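PDB 5HFT: gamma-glutamyltranspeptidase from Klebsiella pneumoniae subsp. pneumoniae, which catalyses the conversion of oxamate to oxalate in the uric acid degradation pathway and belongs to the gamma-glutamyltransferase family. Local coordinates for residues 95-98 with 99-103. Numbering follows the deposited sequence.
Sequences FTRY and ILQGV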
# COMPACT_ATOMS: atom_id res chain seq x y z
N PHE C 95 17.22 2.70 6.04
CA PHE C 95 18.34 2.44 5.14
C PHE C 95 19.67 2.65 5.85
O PHE C 95 20.56 1.80 5.79
CB PHE C 95 18.25 3.35 3.92
CG PHE C 95 19.51 3.38 3.08
CD1 PHE C 95 19.75 2.39 2.14
CD2 PHE C 95 20.44 4.39 3.24
CE1 PHE C 95 20.89 2.41 1.39
CE2 PHE C 95 21.58 4.42 2.49
CZ PHE C 95 21.80 3.43 1.56
N THR C 96 19.83 3.80 6.50
CA THR C 96 21.12 4.10 7.11
C THR C 96 21.38 3.18 8.31
O THR C 96 22.50 2.71 8.50
CB THR C 96 21.20 5.58 7.48
OG1 THR C 96 22.51 5.88 7.97
CG2 THR C 96 20.22 5.94 8.55
N ARG C 97 20.35 2.89 9.12
CA ARG C 97 20.55 1.99 10.26
C ARG C 97 20.84 0.57 9.80
O ARG C 97 21.88 -0.00 10.15
CB ARG C 97 19.32 2.01 11.16
CG ARG C 97 19.46 2.93 12.35
CD ARG C 97 18.14 3.57 12.64
NE ARG C 97 18.19 4.50 13.76
CZ ARG C 97 17.16 5.25 14.13
NH1 ARG C 97 16.01 5.19 13.45
NH2 ARG C 97 17.27 6.08 15.16
N TYR C 98 19.93 -0.04 9.03
CA TYR C 98 20.11 -1.44 8.68
C TYR C 98 21.27 -1.62 7.70
O TYR C 98 22.24 -2.34 7.99
CB TYR C 98 18.82 -2.03 8.11
CG TYR C 98 18.99 -3.48 7.73
CD1 TYR C 98 19.26 -4.46 8.69
CD2 TYR C 98 18.88 -3.88 6.42
CE1 TYR C 98 19.42 -5.79 8.35
CE2 TYR C 98 19.04 -5.21 6.06
CZ TYR C 98 19.31 -6.17 7.02
OH TYR C 98 19.46 -7.48 6.62
N ILE C 99 21.18 -0.98 6.54
CA ILE C 99 22.15 -1.21 5.48
C ILE C 99 23.50 -0.59 5.83
O ILE C 99 24.54 -1.25 5.74
CB ILE C 99 21.59 -0.69 4.14
CG1 ILE C 99 20.25 -1.37 3.86
CG2 ILE C 99 22.56 -0.96 3.01
CD1 ILE C 99 19.75 -1.23 2.46
N LEU C 100 23.52 0.70 6.20
CA LEU C 100 24.80 1.37 6.37
C LEU C 100 25.49 1.01 7.66
O LEU C 100 26.72 0.98 7.71
CB LEU C 100 24.64 2.89 6.32
CG LEU C 100 24.05 3.48 5.05
CD1 LEU C 100 24.07 5.00 5.15
CD2 LEU C 100 24.81 2.96 3.85
N GLN C 101 24.73 0.75 8.72
CA GLN C 101 25.32 0.67 10.05
C GLN C 101 25.25 -0.72 10.67
O GLN C 101 25.69 -0.88 11.82
CB GLN C 101 24.66 1.71 10.95
CG GLN C 101 24.88 3.12 10.41
CD GLN C 101 24.21 4.19 11.24
OE1 GLN C 101 23.10 4.01 11.75
NE2 GLN C 101 24.87 5.34 11.36
N GLY C 102 24.74 -1.73 9.96
CA GLY C 102 24.69 -3.10 10.46
C GLY C 102 23.76 -3.36 11.62
O GLY C 102 23.72 -4.50 12.11
N VAL C 103 22.98 -2.37 12.06
CA VAL C 103 21.97 -2.55 13.12
C VAL C 103 21.01 -3.67 12.72
O VAL C 103 20.56 -3.71 11.56
CB VAL C 103 21.21 -1.23 13.34
CG1 VAL C 103 20.16 -1.39 14.44
CG2 VAL C 103 22.18 -0.09 13.64
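The ring of F95 spans I99 and L100, meeting each obliquely, near the end of helix 88-101 in this gamma-glutamyltranspeptidase domain of the Ntn hydrolase clan. A pi-type turn is followed here by G102, the first residue to leave helical geometry. Ring atom CD1 of F95 reaches I99 CD1 at 3.6 Å, while CE2 meets L100 CG at 3.7 Å. With CG anti to the backbone N (chi1 167°), the ring is carried to the two branched side chains. F95 O accepts from L100 N at 3.2 Å and, weakly, from I99 N. T96 OG1 lies against L100 CD1 at 3.3 Å, a van der Waals contact that suits a compact side chain. Positive phi at G102, readily adopted without a side chain, turns the backbone so that V103 N bonds to R97 O at 3.2 Å from above the carbonyl plane; Q101 N shares that acceptor weakly. F95, T96, L100 and Q101 also pack on the chain of another protein, to whose backbone Q101 NE2 is hydrogen-bonded. Y98 and I99 rest on M77 of strand 76-82, and R97 NH2 bonds to P112 O, a reach the long arginine chain makes possible. V103 O sits at the edge of the Y98 ring, near its plane, 3.2 Å from CD1.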